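Local structure of protein (toxin) (Ustilago maydis, 1KP6) at residues A[13-18]-A[73-78]. The protein is the alpha subunit of a secreted fungal killer toxin, which recognises cellular receptors before the beta subunit joins in killing sensitive cells. Residues are numbered along the deposited sequence; the frame is centred on the assembly and turned at random.
Sequences KWECWC and SCRSLS
A cross-strand disulfide, Cys-16 to Cys-74, staples the C-terminal edge strand 71-76 to strand 14-19 in the four-stranded antiparallel sheet of the toxin subunit. The two cysteines, joined through SG of each, form a non-hydrogen-bonded pair, and their CA atoms lie 4.1 Å apart, closer than in the flanking pairs. Both sulfurs lie on the face packed by helix 58-67, where Cys-16 touches Phe-61 and both cysteines touch Arg-58. Hydrogen-bonded pairs flank the disulfide: Glu-15 with Arg-75 and Trp-17 with Ser-73 each exchange two backbone bonds. On the face of the disulfide, the benzene part of Trp-14 leans over the neighbouring strand, CZ3 reaching 3.7 Å from Ser-76 CB, while Arg-58 makes a cation-pi contact with this indole.

The other face carries Glu-15, Trp-17, Ser-73 and Arg-75. With CG anti to the backbone N (chi1 174°), Glu-15 runs alongside Arg-75 and sets OE2 3.1 Å from NH1 in a salt bridge, although carboxylate and guanidinium planes are turned 70° apart. The same OE2 is hydrogen-bonded to His-50, whose ring also stacks on Trp-17, so the carboxylate links three strands. Ser-73 CB sits over the five-membered ring of Trp-17, 4.1 Å from its centroid, a CH-pi contact. At the far end of that indole, CH2 lies beneath one face of the Arg-75 guanidinium, 3.5 Å from NE, with the two planes inclined by 59°.

Past the paired strands, Leu-77 centres an inverse gamma turn, and its N donates to Lys-13 O from above the carbonyl plane; a water also donates to this oxygen and hydrogen-bonds Ser-76 OG at 2.8 Å.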
# COMPACT_ATOMS: atom_id res chain seq x y z
N LYS A 13 3.51 -2.89 -9.41
CA LYS A 13 4.40 -1.79 -9.77
C LYS A 13 4.69 -0.83 -8.62
O LYS A 13 5.61 -0.03 -8.70
CB LYS A 13 3.81 -1.03 -10.96
CG LYS A 13 3.75 -1.87 -12.22
CD LYS A 13 2.94 -1.21 -13.31
CE LYS A 13 2.75 -2.16 -14.48
NZ LYS A 13 1.73 -1.66 -15.43
N TRP A 14 3.91 -0.91 -7.55
CA TRP A 14 4.08 -0.04 -6.39
C TRP A 14 3.91 -0.82 -5.10
O TRP A 14 3.09 -1.72 -5.02
CB TRP A 14 3.02 1.05 -6.41
CG TRP A 14 3.08 1.92 -7.61
CD1 TRP A 14 2.28 1.87 -8.72
CD2 TRP A 14 4.02 2.96 -7.84
NE1 TRP A 14 2.67 2.82 -9.63
CE2 TRP A 14 3.74 3.50 -9.11
CE3 TRP A 14 5.08 3.49 -7.10
CZ2 TRP A 14 4.47 4.55 -9.66
CZ3 TRP A 14 5.81 4.52 -7.64
CH2 TRP A 14 5.51 5.04 -8.91
N GLU A 15 4.71 -0.47 -4.10
CA GLU A 15 4.62 -1.07 -2.78
C GLU A 15 4.58 0.12 -1.83
O GLU A 15 5.55 0.88 -1.75
CB GLU A 15 5.84 -1.95 -2.48
CG GLU A 15 5.90 -2.51 -1.07
CD GLU A 15 6.83 -3.70 -0.94
OE1 GLU A 15 7.37 -4.17 -1.96
OE2 GLU A 15 7.01 -4.20 0.19
N CYS A 16 3.46 0.31 -1.15
CA CYS A 16 3.29 1.44 -0.24
C CYS A 16 2.85 1.07 1.17
O CYS A 16 2.31 -0.02 1.40
CB CYS A 16 2.26 2.41 -0.83
SG CYS A 16 2.57 3.01 -2.52
N TRP A 17 3.03 2.01 2.11
CA TRP A 17 2.62 1.80 3.50
C TRP A 17 2.52 3.13 4.22
O TRP A 17 3.14 4.12 3.82
CB TRP A 17 3.60 0.87 4.24
CG TRP A 17 5.03 1.37 4.31
CD1 TRP A 17 5.60 2.07 5.34
CD2 TRP A 17 6.05 1.19 3.32
NE1 TRP A 17 6.91 2.35 5.04
CE2 TRP A 17 7.21 1.82 3.81
CE3 TRP A 17 6.09 0.56 2.06
CZ2 TRP A 17 8.41 1.84 3.08
CZ3 TRP A 17 7.28 0.58 1.34
CH2 TRP A 17 8.43 1.22 1.86
N CYS A 18 1.67 3.17 5.25
CA CYS A 18 1.51 4.38 6.05
C CYS A 18 2.63 4.40 7.08
O CYS A 18 3.05 3.34 7.57
CB CYS A 18 0.18 4.39 6.80
SG CYS A 18 -1.33 4.26 5.79
N SER A 73 4.77 6.15 2.42
CA SER A 73 6.03 5.89 1.72
C SER A 73 5.74 4.85 0.67
O SER A 73 4.95 3.92 0.91
CB SER A 73 7.08 5.33 2.67
OG SER A 73 7.55 6.33 3.54
N CYS A 74 6.32 5.00 -0.51
CA CYS A 74 6.13 4.02 -1.56
C CYS A 74 7.46 3.69 -2.20
O CYS A 74 8.38 4.52 -2.18
CB CYS A 74 5.20 4.53 -2.66
SG CYS A 74 3.46 4.80 -2.23
N ARG A 75 7.55 2.50 -2.77
CA ARG A 75 8.73 2.03 -3.50
C ARG A 75 8.22 1.70 -4.91
O ARG A 75 7.18 1.06 -5.06
CB ARG A 75 9.30 0.73 -2.93
CG ARG A 75 9.86 0.76 -1.51
CD ARG A 75 10.52 -0.59 -1.20
NE ARG A 75 10.85 -0.78 0.22
CZ ARG A 75 10.50 -1.85 0.94
NH1 ARG A 75 9.79 -2.83 0.39
NH2 ARG A 75 10.84 -1.93 2.23
N SER A 76 8.91 2.18 -5.93
CA SER A 76 8.53 1.85 -7.29
C SER A 76 9.18 0.50 -7.57
O SER A 76 10.37 0.32 -7.31
CB SER A 76 9.07 2.88 -8.26
OG SER A 76 8.87 2.44 -9.59
N LEU A 77 8.41 -0.47 -8.06
CA LEU A 77 8.96 -1.79 -8.35
C LEU A 77 9.44 -1.80 -9.80
O LEU A 77 8.82 -2.39 -10.68
CB LEU A 77 7.92 -2.86 -8.08
CG LEU A 77 7.33 -2.78 -6.66
CD1 LEU A 77 6.39 -3.95 -6.46
CD2 LEU A 77 8.43 -2.75 -5.59
N SER A 78 10.56 -1.12 -10.01
CA SER A 78 11.17 -0.96 -11.32
C SER A 78 12.11 -2.06 -11.82
O SER A 78 13.00 -2.55 -11.09
CB SER A 78 11.91 0.38 -11.35
OG SER A 78 12.71 0.56 -10.18
O HOH W 1 6.49 1.57 -10.89